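Poly-beta-hydroxybuterate polymerase (Cupriavidus necator, PDB 5T6O) probably acts as an acyltransferase that polymerises hydroxybutyryl units into polyhydroxybutyrate, this chain being the catalytic domain of the class I synthase. Local coordinates at residues A[99-104]-A[127-132]; A[112-117]-A[357-362]. The protein carries 1 engineered substitution. All coordinates share one frame; numbering follows the deposited sequence.

Interaction 1: residues A[99-104]-A[127-132]. With SO4 (sulfate ion), chain C.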
ATOM      1  N   ARG A  99      29.674 -11.592  26.301  1.00 26.41           N
ATOM      2  CA  ARG A  99      29.893 -12.328  27.546  1.00 25.90           C
ATOM      3  C   ARG A  99      29.109 -13.639  27.570  1.00 24.79           C
ATOM      4  O   ARG A  99      29.639 -14.676  27.984  1.00 28.29           O
ATOM      5  CB  ARG A  99      29.513 -11.445  28.740  1.00 27.98           C
ATOM      6  CG  ARG A  99      29.875 -12.014  30.120  1.00 27.60           C
ATOM      7  CD  ARG A  99      31.385 -12.161  30.299  1.00 35.28           C
ATOM      8  NE  ARG A  99      31.741 -12.234  31.716  1.00 34.80           N
ATOM      9  CZ  ARG A  99      32.457 -13.209  32.272  1.00 35.41           C
ATOM     10  NH1 ARG A  99      32.706 -13.180  33.575  1.00 28.92           N
ATOM     11  NH2 ARG A  99      32.941 -14.197  31.532  1.00 36.36           N
ATOM     12  N   ALA A 100      27.845 -13.620  27.124  1.00 24.35           N
ATOM     13  CA  ALA A 100      27.041 -14.841  27.147  1.00 28.25           C
ATOM     14  C   ALA A 100      27.599 -15.888  26.198  1.00 28.61           C
ATOM     15  O   ALA A 100      27.595 -17.086  26.509  1.00 28.31           O
ATOM     16  CB  ALA A 100      25.586 -14.538  26.785  1.00 27.44           C
ATOM     17  N   ILE A 101      28.058 -15.460  25.021  1.00 28.34           N
ATOM     18  CA  ILE A 101      28.714 -16.387  24.105  1.00 24.07           C
ATOM     19  C   ILE A 101      29.920 -17.034  24.773  1.00 26.16           C
ATOM     20  O   ILE A 101      30.120 -18.255  24.680  1.00 28.01           O
ATOM     21  CB  ILE A 101      29.098 -15.662  22.802  1.00 25.70           C
ATOM     22  CG1 ILE A 101      27.836 -15.276  22.027  1.00 25.76           C
ATOM     23  CG2 ILE A 101      29.991 -16.538  21.923  1.00 28.21           C
ATOM     24  CD1 ILE A 101      28.116 -14.306  20.895  1.00 28.55           C
ATOM     25  N   GLU A 102      30.737 -16.227  25.468  1.00 25.42           N
ATOM     26  CA  GLU A 102      31.955 -16.741  26.089  1.00 28.88           C
ATOM     27  C   GLU A 102      31.637 -17.753  27.183  1.00 35.26           C
ATOM     28  O   GLU A 102      32.285 -18.805  27.281  1.00 32.34           O
ATOM     29  CB  GLU A 102      32.780 -15.585  26.657  1.00 35.72           C
ATOM     30  CG  GLU A 102      34.033 -16.025  27.412  1.00 41.50           C
ATOM     31  CD  GLU A 102      34.740 -14.882  28.141  1.00 45.75           C
ATOM     32  OE1 GLU A 102      34.080 -13.874  28.503  1.00 42.13           O
ATOM     33  OE2 GLU A 102      35.967 -14.999  28.351  1.00 43.76           O
ATOM     34  N   VAL A 103      30.638 -17.456  28.014  1.00 32.44           N
ATOM     35  CA  VAL A 103      30.333 -18.339  29.136  1.00 29.92           C
ATOM     36  C   VAL A 103      29.687 -19.623  28.643  1.00 32.00           C
ATOM     37  O   VAL A 103      30.048 -20.724  29.082  1.00 30.54           O
ATOM     38  CB  VAL A 103      29.451 -17.613  30.168  1.00 29.74           C
ATOM     39  CG1 VAL A 103      29.041 -18.584  31.279  1.00 31.77           C
ATOM     40  CG2 VAL A 103      30.204 -16.393  30.745  1.00 29.23           C
ATOM     41  N   ALA A 104      28.724 -19.512  27.725  1.00 29.07           N
ATOM     42  CA  ALA A 104      28.103 -20.718  27.175  1.00 30.34           C
ATOM     43  C   ALA A 104      29.130 -21.600  26.472  1.00 30.84           C
ATOM     44  O   ALA A 104      29.126 -22.826  26.629  1.00 31.26           O
ATOM     45  CB  ALA A 104      26.981 -20.333  26.215  1.00 25.27           C
ATOM     46  N   THR A 127      25.209  -8.128  15.834  1.00 28.39           N
ATOM     47  CA  THR A 127      26.243  -7.125  16.064  1.00 27.68           C
ATOM     48  C   THR A 127      27.403  -7.719  16.853  1.00 27.73           C
ATOM     49  O   THR A 127      28.572  -7.501  16.515  1.00 30.49           O
ATOM     50  CB  THR A 127      25.641  -5.918  16.792  1.00 26.95           C
ATOM     51  OG1 THR A 127      24.586  -5.370  15.992  1.00 28.57           O
ATOM     52  CG2 THR A 127      26.703  -4.849  17.061  1.00 29.99           C
ATOM     53  N   ALA A 128      27.093  -8.509  17.885  1.00 28.09           N
ATOM     54  CA  ALA A 128      28.132  -9.112  18.715  1.00 29.95           C
ATOM     55  C   ALA A 128      29.033 -10.035  17.904  1.00 31.86           C
ATOM     56  O   ALA A 128      30.259 -10.012  18.066  1.00 28.19           O
ATOM     57  CB  ALA A 128      27.497  -9.879  19.876  1.00 28.57           C
ATOM     58  N   LEU A 129      28.446 -10.868  17.042  1.00 27.88           N
ATOM     59  CA  LEU A 129      29.271 -11.766  16.244  1.00 27.72           C
ATOM     60  C   LEU A 129      30.093 -10.997  15.215  1.00 28.78           C
ATOM     61  O   LEU A 129      31.235 -11.373  14.930  1.00 32.60           O
ATOM     62  CB  LEU A 129      28.392 -12.828  15.579  1.00 26.24           C
ATOM     63  CG  LEU A 129      27.873 -13.884  16.558  1.00 26.33           C
ATOM     64  CD1 LEU A 129      26.829 -14.751  15.886  1.00 28.10           C
ATOM     65  CD2 LEU A 129      29.020 -14.748  17.083  1.00 28.83           C
ATOM     66  N   ALA A 130      29.550  -9.901  14.678  1.00 30.49           N
ATOM     67  CA  ALA A 130      30.337  -9.066  13.777  1.00 30.25           C
ATOM     68  C   ALA A 130      31.498  -8.403  14.518  1.00 28.83           C
ATOM     69  O   ALA A 130      32.600  -8.282  13.971  1.00 32.68           O
ATOM     70  CB  ALA A 130      29.445  -8.018  13.111  1.00 29.41           C
ATOM     71  N   VAL A 131      31.264  -7.954  15.756  1.00 30.43           N
ATOM     72  CA  VAL A 131      32.355  -7.418  16.573  1.00 28.71           C
ATOM     73  C   VAL A 131      33.409  -8.491  16.806  1.00 35.17           C
ATOM     74  O   VAL A 131      34.614  -8.252  16.639  1.00 36.85           O
ATOM     75  CB  VAL A 131      31.812  -6.856  17.901  1.00 27.37           C
ATOM     76  CG1 VAL A 131      32.958  -6.616  18.915  1.00 26.63           C
ATOM     77  CG2 VAL A 131      31.042  -5.557  17.649  1.00 29.21           C
ATOM     78  N   LEU A 132      32.969  -9.693  17.185  1.00 31.79           N
ATOM     79  CA  LEU A 132      33.904 -10.781  17.449  1.00 30.35           C
ATOM     80  C   LEU A 132      34.700 -11.152  16.200  1.00 35.43           C
ATOM     81  O   LEU A 132      35.900 -11.441  16.289  1.00 35.88           O
ATOM     82  CB  LEU A 132      33.142 -11.995  17.990  1.00 29.26           C
ATOM     83  CG  LEU A 132      32.731 -11.899  19.464  1.00 33.79           C
ATOM     84  CD1 LEU A 132      31.659 -12.933  19.826  1.00 26.42           C
ATOM     85  CD2 LEU A 132      33.958 -12.059  20.351  1.00 38.74           C
TER
HETATM   86  S   SO4 C 602      31.527  -9.873  34.455  1.00 45.75           S
HETATM   87  O1  SO4 C 602      32.946  -9.584  34.297  1.00 50.33           O
HETATM   88  O2  SO4 C 602      30.881  -9.925  33.136  1.00 39.80           O
HETATM   89  O3  SO4 C 602      30.901  -8.853  35.283  1.00 50.02           O
HETATM   90  O4  SO4 C 602      31.389 -11.160  35.130  1.00 53.12           O
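I101 of helix 89-108 reaches across to L129 and L132 of helix 120-134, and a single methyl makes both contacts. Its CD1 lies 3.9 Å from CD2 of L129 and equally 3.9 Å from CD1 of L132. With chi1 at -68°, CG1 stands beside the backbone N and opposite the carbonyl carbon; the nearly extended second torsion then carries CD1 away from its own helix, while CG2 stays back near the carbonyl carbon. The isoleucine meets L132 tip to tip but crosses L129 obliquely. L129 and L132, three residues apart, lie on one side of their helix, and each gives one methyl. A128, nearest in backbone to I101 at 9.1 Å between CA atoms, is small enough to let the longer chains meet beside it. No polar atom takes part across this buried apolar join, and P139 and the strand 140-146 residues A140 and V143 continue the packing.

Away from these methyls, R99 holds a sulfate, probably from the crystallisation liquor. The anion sits at the guanidinium edge, its sulfur in plane: NE bonds O2 at 2.8 Å and NH1 bonds O4 at 2.9 Å, both nearly straight at 169°. N20 adds a further bond to the ion. One turn on, E102 forms a salt bridge, its OE1 3.3 Å from NH2 of R99. NH2 comes to OE1 from above the carboxylate plane, and OE1 is tilted out of the guanidinium plane, so with an N-H...O angle of 137° the bond is long and bent. Helices 89-108 and 120-134, just before and just after strand 113-118, pack side by side on one face of the sheet, as helices do in the alpha/beta hydrolase fold.

Interaction 2: residues A[112-117]-A[357-362]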
ATOM      1  N   LYS A 112      32.848 -24.354  19.040  1.00 36.40           N
ATOM      2  CA  LYS A 112      31.807 -23.500  18.486  1.00 35.56           C
ATOM      3  C   LYS A 112      30.452 -23.897  19.055  1.00 37.38           C
ATOM      4  O   LYS A 112      30.212 -25.068  19.378  1.00 30.90           O
ATOM      5  CB  LYS A 112      31.761 -23.583  16.950  1.00 33.47           C
ATOM      6  CG  LYS A 112      33.048 -23.120  16.263  1.00 42.77           C
ATOM      7  CD  LYS A 112      32.909 -23.140  14.746  1.00 49.16           C
ATOM      8  CE  LYS A 112      34.235 -22.833  14.051  1.00 49.70           C
ATOM      9  NZ  LYS A 112      34.724 -21.468  14.370  1.00 54.57           N
ATOM     10  N   ILE A 113      29.566 -22.902  19.164  1.00 33.72           N
ATOM     11  CA  ILE A 113      28.193 -23.095  19.609  1.00 29.14           C
ATOM     12  C   ILE A 113      27.250 -22.579  18.529  1.00 31.05           C
ATOM     13  O   ILE A 113      27.628 -21.806  17.644  1.00 29.78           O
ATOM     14  CB  ILE A 113      27.910 -22.390  20.957  1.00 28.22           C
ATOM     15  CG1 ILE A 113      27.941 -20.862  20.794  1.00 26.15           C
ATOM     16  CG2 ILE A 113      28.903 -22.859  22.029  1.00 29.81           C
ATOM     17  CD1 ILE A 113      27.599 -20.095  22.078  1.00 29.23           C
ATOM     18  N   ASN A 114      26.005 -23.024  18.601  1.00 25.34           N
ATOM     19  CA  ASN A 114      24.957 -22.435  17.782  1.00 26.40           C
ATOM     20  C   ASN A 114      24.337 -21.276  18.542  1.00 27.13           C
ATOM     21  O   ASN A 114      24.260 -21.294  19.774  1.00 26.52           O
ATOM     22  CB  ASN A 114      23.898 -23.478  17.432  1.00 25.53           C
ATOM     23  CG  ASN A 114      24.412 -24.493  16.437  1.00 30.52           C
ATOM     24  OD1 ASN A 114      25.151 -24.146  15.511  1.00 32.48           O
ATOM     25  ND2 ASN A 114      24.045 -25.748  16.628  1.00 29.49           N
ATOM     26  N   VAL A 115      23.932 -20.235  17.814  0.50 26.19           N
ATOM     27  CA  VAL A 115      23.283 -19.108  18.468  0.50 26.15           C
ATOM     28  C   VAL A 115      21.976 -18.776  17.761  0.50 27.99           C
ATOM     29  O   VAL A 115      21.792 -19.039  16.568  0.50 26.24           O
ATOM     30  CB  VAL A 115      24.183 -17.849  18.552  0.50 28.18           C
ATOM     31  CG1 VAL A 115      25.563 -18.192  19.110  0.50 29.35           C
ATOM     32  CG2 VAL A 115      24.279 -17.157  17.208  0.50 25.30           C
ATOM     33  N   LEU A 116      21.059 -18.199  18.527  1.00 23.73           N
ATOM     34  CA  LEU A 116      19.755 -17.776  18.048  1.00 23.81           C
ATOM     35  C   LEU A 116      19.469 -16.389  18.609  1.00 23.06           C
ATOM     36  O   LEU A 116      19.801 -16.092  19.762  1.00 23.87           O
ATOM     37  CB  LEU A 116      18.645 -18.766  18.466  1.00 24.24           C
ATOM     38  CG  LEU A 116      17.166 -18.404  18.250  1.00 26.55           C
ATOM     39  CD1 LEU A 116      16.327 -19.689  18.168  1.00 24.68           C
ATOM     40  CD2 LEU A 116      16.601 -17.485  19.351  1.00 24.65           C
ATOM     41  N   GLY A 117      18.871 -15.542  17.784  1.00 23.87           N
ATOM     42  CA  GLY A 117      18.325 -14.285  18.255  1.00 24.11           C
ATOM     43  C   GLY A 117      16.877 -14.166  17.830  1.00 24.55           C
ATOM     44  O   GLY A 117      16.460 -14.736  16.824  1.00 27.50           O
ATOM     45  N   GLY A 357      21.725 -30.368  11.735  1.00 33.45           N
ATOM     46  CA  GLY A 357      22.853 -30.461  10.821  1.00 34.15           C
ATOM     47  C   GLY A 357      24.022 -29.568  11.187  1.00 38.24           C
ATOM     48  O   GLY A 357      25.138 -29.789  10.705  1.00 35.08           O
ATOM     49  N   GLN A 358      23.789 -28.558  12.017  1.00 29.32           N
ATOM     50  CA  GLN A 358      24.854 -27.687  12.491  1.00 34.58           C
ATOM     51  C   GLN A 358      25.411 -28.094  13.853  1.00 31.58           C
ATOM     52  O   GLN A 358      26.401 -27.508  14.295  1.00 34.09           O
ATOM     53  CB  GLN A 358      24.346 -26.237  12.585  1.00 31.02           C
ATOM     54  CG  GLN A 358      23.435 -25.779  11.448  1.00 32.46           C
ATOM     55  CD  GLN A 358      24.170 -25.647  10.132  1.00 36.41           C
ATOM     56  OE1 GLN A 358      25.397 -25.620  10.100  1.00 35.68           O
ATOM     57  NE2 GLN A 358      23.420 -25.570   9.034  1.00 33.47           N
ATOM     58  N   ALA A 359      24.796 -29.052  14.547  1.00 30.68           N
ATOM     59  CA  ALA A 359      25.034 -29.194  15.983  1.00 32.40           C
ATOM     60  C   ALA A 359      25.970 -30.339  16.354  1.00 34.15           C
ATOM     61  O   ALA A 359      26.207 -30.564  17.548  1.00 34.05           O
ATOM     62  CB  ALA A 359      23.699 -29.352  16.717  1.00 34.02           C
ATOM     63  N   GLY A 360      26.529 -31.051  15.382  1.00 37.91           N
ATOM     64  CA  GLY A 360      27.447 -32.133  15.681  1.00 41.27           C
ATOM     65  C   GLY A 360      26.731 -33.391  16.139  1.00 43.01           C
ATOM     66  O   GLY A 360      25.504 -33.459  16.220  1.00 37.88           O
ATOM     67  N   ALA A 361      27.526 -34.410  16.462  1.00 44.08           N
ATOM     68  CA  ALA A 361      26.973 -35.711  16.804  1.00 48.00           C
ATOM     69  C   ALA A 361      26.392 -35.703  18.214  1.00 43.04           C
ATOM     70  O   ALA A 361      26.727 -34.858  19.048  1.00 41.77           O
ATOM     71  N   LYS A 362      25.514 -36.673  18.478  1.00 39.79           N
ATOM     72  CA  LYS A 362      24.833 -36.766  19.761  1.00 35.61           C
ATOM     73  C   LYS A 362      25.672 -37.556  20.754  1.00 41.16           C
ATOM     74  O   LYS A 362      26.243 -38.598  20.417  1.00 45.36           O
ATOM     75  CB  LYS A 362      23.455 -37.408  19.606  1.00 34.61           C
ATOM     76  CG  LYS A 362      22.398 -36.468  19.011  1.00 38.75           C
ATOM     77  CD  LYS A 362      20.987 -36.981  19.272  1.00 42.81           C
ATOM     78  CE  LYS A 362      19.944 -36.011  18.749  1.00 49.81           C
ATOM     79  NZ  LYS A 362      18.555 -36.469  19.031  1.00 52.29           N
TER
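N114, on strand 113-118, presses its amide against Q358 and A359 near the C-terminal part of helix 348-358. The two atoms of the amide divide the work: OD1 approaches CB of Q358 at 3.7 Å, while ND2 lies 3.6 Å from CB of A359. A359, buried, presents a small methyl that also packs on H36 and H70. With chi1 at -71°, CG of N114 is placed beside the backbone N, and the group projects from the sheet toward the other segment. No hydrogen bond links the segments, so the buried amide looks elsewhere: OD1 bonds S142 OG on the adjacent strand 140-146. Asparagine suits this spot because its short, flat group can use that bond and still pack against carbon.

The Q358 side is looser. Its CB touches N114, but the chain bends at chi2 and carries the amide away, its plane 83° from that of N114, in a partly exposed setting. Its carbonyl O is hydrogen-bonded to R38 NH1. Farther on, G360 turns the backbone with phi 77°, a value easy for glycine, into the exposed A361 and K362. This is plain packing of a late helix on the central sheet of an alpha/beta hydrolase fold.

The centres of the two interactions lie 15 Å apart, and strand 113-118 joins them. Along the chain it follows helix 89-108 and precedes helix 120-134, so 112-117 falls between the two segments of interaction 1, whereas 357-362 comes much later. The strand's I113 packs against helix 89-108, its CD1 4.1 Å from the carbonyl O of I101 and 4.2 Å from CB of A104; N114 leaves from the other face to meet the C-terminal part of helix 348-358. Helices thus cover both faces of this inner strand. In alpha/beta hydrolases the turn between such a strand and its following helix forms the nucleophile elbow, which is consistent with this succession here.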